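Local structure of ADP-ribosylating toxin CARDS (Mycoplasma pneumoniae, 4TLV) at residues F36-S41 and G45-I50; K286-Q291 and L390-K395. The protein transfers ADP-ribose from NAD(+) to target proteins and causes vacuolation of mammalian cells, acting as the main virulence factor of the bacterium. All coordinates share one frame; numbering follows the deposited sequence.

Interaction 1 (F36-S41 and G45-I50); sequences FEHILS and GRSYFI
His-38 and Phe-49 join helix 35-40 to the start of strand 49-53 in the mono-ADP-ribosyltransferase domain. Past Ile-50 the strand runs into what is probably the STS motif of this toxin family. His-38 has the largest share of the contact. Its CB lies at the edge of the Phe-49 ring, 3.8 Å from Phe-49 CD2. His-38 CG is 3.9 Å from the same Phe-49 CD2. CG stands anti to the backbone N (chi1 173°), which swings the imidazole toward the strand. His-38 ND1 comes within 3.5 Å of Ser-47 OG, which approaches the ring obliquely. CD2 faces Phe-49 CB, while CE1 comes nearest to Phe-49 O. At the tip, NE2 is hydrogen-bonded to Glu-134 OE2 of strand 134-138, the neighbour of strand 49-53 in the sheet. This bond probably limits rotation of the imidazole.

Phe-49 CB sits over the centre of the imidazole in a CH-pi contact, 3.9 Å from the His-38 ring centroid. The two rings form a T-shaped pair, with planes at 87° and the Phe-49 edge toward the His-38 face. Phe-49 also meets the rings of Phe-136 and Trp-197. Ser-47 OG accepts a bond from Phe-49 N at 3.0 Å and so closes an ST turn just ahead of the strand.

A salt bridge spans the more exposed side. Arg-46 NH2 donates to Glu-37 OE1 at 2.9 Å, from well above the carboxylate plane (69° out of it). The bond from Arg-46 NH1 to the same oxygen is weak. The guanidinium is also held by the backbone oxygens of Thr-42 and Asn-43. On the other carboxylate oxygen, Glu-37 OE2 accepts a bond from water 1 at 2.8 Å.

Interaction 2 (K286-Q291 and L390-K395); sequences KTFMLQ and LFWNTK
Phe-288 points the edge of its ring at the face of Trp-392 inside the beta-trefoil of domain D2. The pair is edge-to-face but tilted, with ring planes at 60°. The centroids of the Phe-288 ring and the Trp-392 six-membered ring are 4.5 Å apart. Phe-288 CZ leads, 3.4 Å from Trp-392 CZ2. Phe-288 CZ is also 3.5 Å from Trp-392 CE2, so it bears on the benzene part of the indole. Phe-288 CE1 lies beside it, nearest to Trp-392 CE2.

Trp-392 CG takes the crowded position between its backbone N and carbonyl carbon (chi1 76°). This presents the indole face to the CZ end of Phe-288. Thr-394 CA lies over the opposite face, offset toward the rim, so the indole has neighbours on both faces. Its NE1 is hydrogen-bonded to Glu-416 of the adjacent strand 415-421, and His-401 meets the indole edge-to-face. Beyond the strand, Lys-395 N donates to Asn-393 OD1 in an Asx turn.

The backbones of the two strands do not pair here. Phe-288 and Trp-392 have CA atoms 10.1 Å apart, and the two side chains bridge that distance. Lys-286 runs extended and crosses the indole at about a right angle. Its CD touches the indole, 4.0 Å from Trp-392 CZ2.

Overall arrangement
The two contacts belong to different domains and share no sheet. Interaction 1 comes first along the chain, in the catalytic N-terminal domain. It brings helix 35-40 against the beginning of strand 49-53, its two segments being only three residues apart in the chain. Interaction 2 lies in D2 and joins strands 287-293 and 388-393, which are far apart in sequence. Both of these strands belong to the same antiparallel sheet. The centres of interactions 1 and 2 are about 46 Å apart. The nearest atoms of interactions 1 and 2 are about 32 Å apart. They lie on opposite sides of the centre of the chain. Interaction 1 is thus local to the enzymatic part, whereas interaction 2 belongs to the region needed for annexin A2 binding.

Interaction 1 (F36-S41 and G45-I50)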
ATOM      1  N   PHE A  36      -2.430  19.389  -0.696  1.00 12.27           N
ATOM      2  CA  PHE A  36      -3.187  18.846  -1.815  1.00 13.52           C
ATOM      3  C   PHE A  36      -2.514  19.089  -3.167  1.00 13.26           C
ATOM      4  O   PHE A  36      -2.524  18.209  -4.031  1.00 12.10           O
ATOM      5  CB  PHE A  36      -4.636  19.352  -1.819  1.00 16.47           C
ATOM      6  CG  PHE A  36      -5.516  18.661  -0.810  1.00 15.64           C
ATOM      7  CD1 PHE A  36      -6.167  17.484  -1.133  1.00 24.85           C
ATOM      8  CD2 PHE A  36      -5.670  19.175   0.459  1.00 16.19           C
ATOM      9  CE1 PHE A  36      -6.974  16.837  -0.197  1.00 25.43           C
ATOM     10  CE2 PHE A  36      -6.468  18.539   1.392  1.00 19.77           C
ATOM     11  CZ  PHE A  36      -7.121  17.377   1.064  1.00 18.54           C
ATOM     12  N   GLU A  37      -1.935  20.275  -3.362  1.00 12.39           N
ATOM     13  CA  GLU A  37      -1.237  20.553  -4.624  1.00 12.54           C
ATOM     14  C   GLU A  37      -0.033  19.632  -4.820  1.00 13.86           C
ATOM     15  O   GLU A  37       0.331  19.298  -5.953  1.00 12.01           O
ATOM     16  CB  GLU A  37      -0.779  22.019  -4.694  1.00 13.33           C
ATOM     17  CG  GLU A  37      -1.943  22.990  -4.927  1.00 13.28           C
ATOM     18  CD  GLU A  37      -1.491  24.440  -5.037  1.00 28.74           C
ATOM     19  OE1 GLU A  37      -0.287  24.714  -4.851  1.00 28.02           O
ATOM     20  OE2 GLU A  37      -2.344  25.310  -5.311  1.00 33.59           O
ATOM     21  N   HIS A  38       0.598  19.249  -3.715  1.00 12.00           N
ATOM     22  CA  HIS A  38       1.752  18.355  -3.780  1.00 12.27           C
ATOM     23  C   HIS A  38       1.336  16.927  -4.146  1.00 11.37           C
ATOM     24  O   HIS A  38       1.984  16.265  -4.969  1.00 13.75           O
ATOM     25  CB  HIS A  38       2.502  18.345  -2.448  1.00 13.25           C
ATOM     26  CG  HIS A  38       3.586  17.324  -2.398  1.00 11.75           C
ATOM     27  ND1 HIS A  38       4.719  17.413  -3.181  1.00 13.10           N
ATOM     28  CD2 HIS A  38       3.681  16.158  -1.716  1.00 12.08           C
ATOM     29  CE1 HIS A  38       5.475  16.347  -2.969  1.00 15.11           C
ATOM     30  NE2 HIS A  38       4.872  15.575  -2.077  1.00 12.07           N
ATOM     31  N   ILE A  39       0.263  16.452  -3.525  1.00 12.02           N
ATOM     32  CA  ILE A  39      -0.282  15.128  -3.809  1.00 13.35           C
ATOM     33  C   ILE A  39      -0.802  15.060  -5.248  1.00 13.65           C
ATOM     34  O   ILE A  39      -0.628  14.045  -5.941  1.00 13.89           O
ATOM     35  CB  ILE A  39      -1.448  14.779  -2.847  1.00 14.50           C
ATOM     36  CG1 ILE A  39      -0.927  14.629  -1.415  1.00 13.68           C
ATOM     37  CG2 ILE A  39      -2.141  13.508  -3.288  1.00 18.89           C
ATOM     38  CD1 ILE A  39       0.202  13.606  -1.279  1.00 13.28           C
ATOM     39  N   LEU A  40      -1.427  16.146  -5.704  1.00 10.84           N
ATOM     40  CA  LEU A  40      -2.076  16.148  -7.019  1.00 13.33           C
ATOM     41  C   LEU A  40      -1.225  16.765  -8.131  1.00 11.46           C
ATOM     42  O   LEU A  40      -1.668  16.866  -9.280  1.00 13.71           O
ATOM     43  CB  LEU A  40      -3.427  16.873  -6.934  1.00 11.61           C
ATOM     44  CG  LEU A  40      -4.434  16.306  -5.939  1.00 14.98           C
ATOM     45  CD1 LEU A  40      -5.648  17.228  -5.831  1.00 15.08           C
ATOM     46  CD2 LEU A  40      -4.852  14.909  -6.401  1.00 13.05           C
ATOM     47  N   SER A  41      -0.012  17.193  -7.786  1.00 12.59           N
ATOM     48  CA  SER A  41       0.913  17.804  -8.747  1.00 12.00           C
ATOM     49  C   SER A  41       0.286  18.990  -9.497  1.00 15.26           C
ATOM     50  O   SER A  41       0.537  19.185 -10.684  1.00 14.93           O
ATOM     51  CB  SER A  41       1.459  16.779  -9.752  1.00 12.90           C
ATOM     52  OG  SER A  41       2.093  15.674  -9.101  1.00 11.55           O
ATOM     53  N   GLY A  45       5.805  22.192  -9.827  1.00 16.87           N
ATOM     54  CA  GLY A  45       7.122  22.792  -9.890  1.00 16.94           C
ATOM     55  C   GLY A  45       7.366  23.831  -8.822  1.00 17.01           C
ATOM     56  O   GLY A  45       8.420  24.457  -8.829  1.00 16.84           O
ATOM     57  N   ARG A  46       6.411  24.016  -7.913  1.00 15.12           N
ATOM     58  CA  ARG A  46       6.539  25.062  -6.880  1.00 21.34           C
ATOM     59  C   ARG A  46       6.562  24.524  -5.449  1.00 18.76           C
ATOM     60  O   ARG A  46       6.711  25.303  -4.507  1.00 14.56           O
ATOM     61  CB  ARG A  46       5.371  26.056  -6.956  1.00 22.98           C
ATOM     62  CG  ARG A  46       5.193  26.802  -8.277  1.00 32.36           C
ATOM     63  CD  ARG A  46       3.731  27.276  -8.412  1.00 34.10           C
ATOM     64  NE  ARG A  46       2.805  26.149  -8.313  1.00 38.95           N
ATOM     65  CZ  ARG A  46       1.825  26.027  -7.415  1.00 33.80           C
ATOM     66  NH1 ARG A  46       1.597  26.981  -6.524  1.00 31.72           N
ATOM     67  NH2 ARG A  46       1.054  24.943  -7.426  1.00 35.26           N
ATOM     68  N   SER A  47       6.392  23.217  -5.271  1.00 13.74           N
ATOM     69  CA  SER A  47       6.242  22.687  -3.911  1.00 14.73           C
ATOM     70  C   SER A  47       7.487  22.802  -3.026  1.00 14.18           C
ATOM     71  O   SER A  47       8.627  22.634  -3.478  1.00 11.12           O
ATOM     72  CB  SER A  47       5.775  21.230  -3.917  1.00 13.34           C
ATOM     73  OG  SER A  47       5.467  20.820  -2.592  1.00 12.75           O
ATOM     74  N   TYR A  48       7.240  23.073  -1.745  1.00 11.67           N
ATOM     75  CA  TYR A  48       8.282  23.114  -0.729  1.00 12.18           C
ATOM     76  C   TYR A  48       8.551  21.705  -0.224  1.00 10.84           C
ATOM     77  O   TYR A  48       9.498  21.488   0.489  1.00 10.54           O
ATOM     78  CB  TYR A  48       7.793  23.948   0.459  1.00 10.11           C
ATOM     79  CG  TYR A  48       8.837  24.243   1.511  1.00 10.89           C
ATOM     80  CD1 TYR A  48       9.949  25.035   1.212  1.00 11.71           C
ATOM     81  CD2 TYR A  48       8.683  23.787   2.819  1.00  9.46           C
ATOM     82  CE1 TYR A  48      10.891  25.326   2.168  1.00 11.66           C
ATOM     83  CE2 TYR A  48       9.621  24.082   3.794  1.00 13.36           C
ATOM     84  CZ  TYR A  48      10.728  24.847   3.464  1.00 11.89           C
ATOM     85  OH  TYR A  48      11.665  25.131   4.432  1.00 11.34           O
ATOM     86  N   PHE A  49       7.692  20.754  -0.595  1.00 10.17           N
ATOM     87  CA  PHE A  49       7.798  19.404  -0.071  1.00 10.16           C
ATOM     88  C   PHE A  49       8.644  18.535  -0.998  1.00 13.09           C
ATOM     89  O   PHE A  49       8.481  18.601  -2.215  1.00 14.31           O
ATOM     90  CB  PHE A  49       6.405  18.782   0.054  1.00  9.54           C
ATOM     91  CG  PHE A  49       5.476  19.540   0.976  1.00 12.82           C
ATOM     92  CD1 PHE A  49       5.973  20.196   2.100  1.00 12.36           C
ATOM     93  CD2 PHE A  49       4.106  19.588   0.726  1.00 13.06           C
ATOM     94  CE1 PHE A  49       5.127  20.893   2.964  1.00 12.42           C
ATOM     95  CE2 PHE A  49       3.249  20.276   1.590  1.00 12.78           C
ATOM     96  CZ  PHE A  49       3.777  20.940   2.719  1.00 11.93           C
ATOM     97  N   ILE A  50       9.522  17.711  -0.423  1.00 11.14           N
ATOM     98  CA  ILE A  50      10.310  16.758  -1.225  1.00 12.59           C
ATOM     99  C   ILE A  50       9.824  15.329  -0.979  1.00 11.63           C
ATOM    100  O   ILE A  50       9.686  14.905   0.163  1.00 11.10           O
ATOM    101  CB  ILE A  50      11.801  16.841  -0.896  1.00 12.68           C
ATOM    102  CG1 ILE A  50      12.344  18.238  -1.225  1.00 12.30           C
ATOM    103  CG2 ILE A  50      12.599  15.795  -1.684  1.00 10.35           C
ATOM    104  CD1 ILE A  50      13.794  18.428  -0.770  1.00 11.17           C
TER
HETATM  105  O   HOH W   1      -1.064  27.652  -4.448  1.00 41.79           O

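Interaction 2 (K286-Q291 and L390-K395)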
ATOM      1  N   LYS A 286      12.389 -29.067 -13.303  1.00 25.25           N
ATOM      2  CA  LYS A 286      10.976 -29.355 -13.474  1.00 22.91           C
ATOM      3  C   LYS A 286      10.183 -28.054 -13.505  1.00 29.35           C
ATOM      4  O   LYS A 286      10.535 -27.089 -12.827  1.00 21.56           O
ATOM      5  CB  LYS A 286      10.474 -30.253 -12.343  1.00 31.69           C
ATOM      6  CG  LYS A 286      11.019 -31.677 -12.413  1.00 34.41           C
ATOM      7  CD  LYS A 286      10.506 -32.534 -11.273  1.00 33.32           C
ATOM      8  CE  LYS A 286      11.064 -33.947 -11.374  1.00 36.66           C
ATOM      9  NZ  LYS A 286      10.486 -34.859 -10.350  1.00 32.14           N
ATOM     10  N   THR A 287       9.111 -28.042 -14.287  1.00 26.97           N
ATOM     11  CA  THR A 287       8.324 -26.829 -14.487  1.00 27.46           C
ATOM     12  C   THR A 287       6.922 -26.996 -13.932  1.00 25.83           C
ATOM     13  O   THR A 287       6.303 -28.051 -14.093  1.00 23.17           O
ATOM     14  CB  THR A 287       8.269 -26.446 -15.982  1.00 27.61           C
ATOM     15  OG1 THR A 287       9.609 -26.262 -16.460  1.00 27.09           O
ATOM     16  CG2 THR A 287       7.470 -25.144 -16.194  1.00 22.15           C
ATOM     17  N   PHE A 288       6.429 -25.949 -13.277  1.00 21.78           N
ATOM     18  CA  PHE A 288       5.127 -25.991 -12.631  1.00 22.26           C
ATOM     19  C   PHE A 288       4.300 -24.765 -12.953  1.00 20.86           C
ATOM     20  O   PHE A 288       4.833 -23.681 -13.184  1.00 21.45           O
ATOM     21  CB  PHE A 288       5.275 -26.023 -11.111  1.00 18.58           C
ATOM     22  CG  PHE A 288       6.087 -27.180 -10.590  1.00 24.66           C
ATOM     23  CD1 PHE A 288       7.461 -27.077 -10.470  1.00 23.67           C
ATOM     24  CD2 PHE A 288       5.472 -28.356 -10.206  1.00 25.47           C
ATOM     25  CE1 PHE A 288       8.216 -28.137  -9.983  1.00 29.68           C
ATOM     26  CE2 PHE A 288       6.223 -29.421  -9.716  1.00 29.38           C
ATOM     27  CZ  PHE A 288       7.598 -29.305  -9.602  1.00 27.05           C
ATOM     28  N   MET A 289       2.990 -24.941 -12.907  1.00 18.50           N
ATOM     29  CA  MET A 289       2.069 -23.825 -12.969  1.00 19.08           C
ATOM     30  C   MET A 289       1.561 -23.538 -11.564  1.00 19.72           C
ATOM     31  O   MET A 289       1.140 -24.447 -10.839  1.00 17.83           O
ATOM     32  CB  MET A 289       0.890 -24.154 -13.868  1.00 18.26           C
ATOM     33  CG  MET A 289       1.257 -24.266 -15.337  1.00 25.58           C
ATOM     34  SD  MET A 289      -0.146 -24.860 -16.282  1.00 40.49           S
ATOM     35  CE  MET A 289      -0.217 -26.579 -15.814  1.00 30.71           C
ATOM     36  N   LEU A 290       1.599 -22.264 -11.197  1.00 18.18           N
ATOM     37  CA  LEU A 290       1.011 -21.797  -9.957  1.00 16.06           C
ATOM     38  C   LEU A 290      -0.507 -21.840 -10.073  1.00 18.50           C
ATOM     39  O   LEU A 290      -1.063 -21.381 -11.077  1.00 18.33           O
ATOM     40  CB  LEU A 290       1.457 -20.360  -9.705  1.00 16.65           C
ATOM     41  CG  LEU A 290       1.012 -19.735  -8.391  1.00 17.37           C
ATOM     42  CD1 LEU A 290       1.686 -20.464  -7.209  1.00 16.79           C
ATOM     43  CD2 LEU A 290       1.370 -18.253  -8.396  1.00 16.09           C
ATOM     44  N   GLN A 291      -1.182 -22.385  -9.060  1.00 15.86           N
ATOM     45  CA  GLN A 291      -2.641 -22.407  -9.062  1.00 13.96           C
ATOM     46  C   GLN A 291      -3.179 -22.165  -7.654  1.00 15.91           C
ATOM     47  O   GLN A 291      -2.458 -22.339  -6.680  1.00 14.89           O
ATOM     48  CB  GLN A 291      -3.154 -23.748  -9.618  1.00 18.58           C
ATOM     49  CG  GLN A 291      -2.815 -23.944 -11.085  1.00 17.70           C
ATOM     50  CD  GLN A 291      -3.347 -25.215 -11.654  1.00 24.09           C
ATOM     51  OE1 GLN A 291      -3.960 -26.010 -10.953  1.00 27.40           O
ATOM     52  NE2 GLN A 291      -3.116 -25.424 -12.950  1.00 26.76           N
ATOM     53  N   LEU A 390      11.160 -18.671  -3.324  1.00 17.52           N
ATOM     54  CA  LEU A 390      10.123 -19.692  -3.305  1.00 18.49           C
ATOM     55  C   LEU A 390      10.761 -21.072  -3.450  1.00 20.76           C
ATOM     56  O   LEU A 390      11.753 -21.226  -4.165  1.00 21.62           O
ATOM     57  CB  LEU A 390       9.132 -19.471  -4.449  1.00 17.32           C
ATOM     58  CG  LEU A 390       8.242 -18.224  -4.406  1.00 17.36           C
ATOM     59  CD1 LEU A 390       7.403 -18.157  -5.700  1.00 16.11           C
ATOM     60  CD2 LEU A 390       7.339 -18.248  -3.167  1.00 15.53           C
ATOM     61  N   PHE A 391      10.177 -22.065  -2.786  1.00 19.86           N
ATOM     62  CA  PHE A 391      10.707 -23.434  -2.800  1.00 24.17           C
ATOM     63  C   PHE A 391       9.582 -24.467  -2.902  1.00 21.42           C
ATOM     64  O   PHE A 391       8.448 -24.207  -2.500  1.00 18.94           O
ATOM     65  CB  PHE A 391      11.512 -23.708  -1.520  1.00 21.61           C
ATOM     66  CG  PHE A 391      12.863 -23.065  -1.489  1.00 21.77           C
ATOM     67  CD1 PHE A 391      13.006 -21.719  -1.157  1.00 19.57           C
ATOM     68  CD2 PHE A 391      14.007 -23.809  -1.772  1.00 21.05           C
ATOM     69  CE1 PHE A 391      14.259 -21.123  -1.130  1.00 20.55           C
ATOM     70  CE2 PHE A 391      15.272 -23.217  -1.748  1.00 24.05           C
ATOM     71  CZ  PHE A 391      15.403 -21.877  -1.423  1.00 22.99           C
ATOM     72  N   TRP A 392       9.897 -25.640  -3.447  1.00 20.65           N
ATOM     73  CA  TRP A 392       9.013 -26.796  -3.312  1.00 22.71           C
ATOM     74  C   TRP A 392       9.828 -27.981  -2.801  1.00 28.77           C
ATOM     75  O   TRP A 392      11.056 -27.975  -2.872  1.00 25.95           O
ATOM     76  CB  TRP A 392       8.318 -27.156  -4.626  1.00 20.45           C
ATOM     77  CG  TRP A 392       9.201 -27.856  -5.632  1.00 26.08           C
ATOM     78  CD1 TRP A 392      10.329 -27.365  -6.212  1.00 26.31           C
ATOM     79  CD2 TRP A 392       9.012 -29.173  -6.173  1.00 25.47           C
ATOM     80  NE1 TRP A 392      10.855 -28.288  -7.085  1.00 25.79           N
ATOM     81  CE2 TRP A 392      10.069 -29.410  -7.073  1.00 26.97           C
ATOM     82  CE3 TRP A 392       8.056 -30.175  -5.975  1.00 28.22           C
ATOM     83  CZ2 TRP A 392      10.197 -30.606  -7.784  1.00 29.53           C
ATOM     84  CZ3 TRP A 392       8.180 -31.363  -6.689  1.00 32.01           C
ATOM     85  CH2 TRP A 392       9.245 -31.566  -7.579  1.00 29.06           C
ATOM     86  N   ASN A 393       9.131 -28.977  -2.272  1.00 28.69           N
ATOM     87  CA  ASN A 393       9.767 -30.197  -1.803  1.00 29.56           C
ATOM     88  C   ASN A 393       9.868 -31.199  -2.941  1.00 27.78           C
ATOM     89  O   ASN A 393       8.862 -31.774  -3.364  1.00 26.91           O
ATOM     90  CB  ASN A 393       8.969 -30.787  -0.642  1.00 31.26           C
ATOM     91  CG  ASN A 393       9.654 -31.987  -0.024  1.00 37.10           C
ATOM     92  OD1 ASN A 393      10.248 -32.810  -0.728  1.00 33.74           O
ATOM     93  ND2 ASN A 393       9.578 -32.095   1.297  1.00 36.88           N
ATOM     94  N   THR A 394      11.086 -31.389  -3.444  1.00 30.73           N
ATOM     95  CA  THR A 394      11.333 -32.230  -4.617  1.00 31.23           C
ATOM     96  C   THR A 394      10.891 -33.674  -4.416  1.00 33.48           C
ATOM     97  O   THR A 394      10.651 -34.400  -5.383  1.00 35.92           O
ATOM     98  CB  THR A 394      12.819 -32.231  -5.003  1.00 34.34           C
ATOM     99  OG1 THR A 394      13.599 -32.653  -3.875  1.00 36.58           O
ATOM    100  CG2 THR A 394      13.262 -30.834  -5.437  1.00 30.34           C
ATOM    101  N   LYS A 395      10.770 -34.089  -3.158  1.00 37.24           N
ATOM    102  CA  LYS A 395      10.354 -35.452  -2.860  1.00 38.60           C
ATOM    103  C   LYS A 395       8.840 -35.605  -2.691  1.00 43.99           C
ATOM    104  O   LYS A 395       8.328 -36.723  -2.693  1.00 38.79           O
ATOM    105  CB  LYS A 395      11.093 -35.984  -1.634  1.00 35.81           C
ATOM    106  CG  LYS A 395      12.551 -36.341  -1.902  1.00 45.92           C
ATOM    107  CD  LYS A 395      13.233 -36.861  -0.646  1.00 58.38           C
ATOM    108  CE  LYS A 395      14.541 -37.575  -0.972  1.00 56.54           C
ATOM    109  NZ  LYS A 395      15.444 -36.725  -1.796  1.00 60.42           N
TER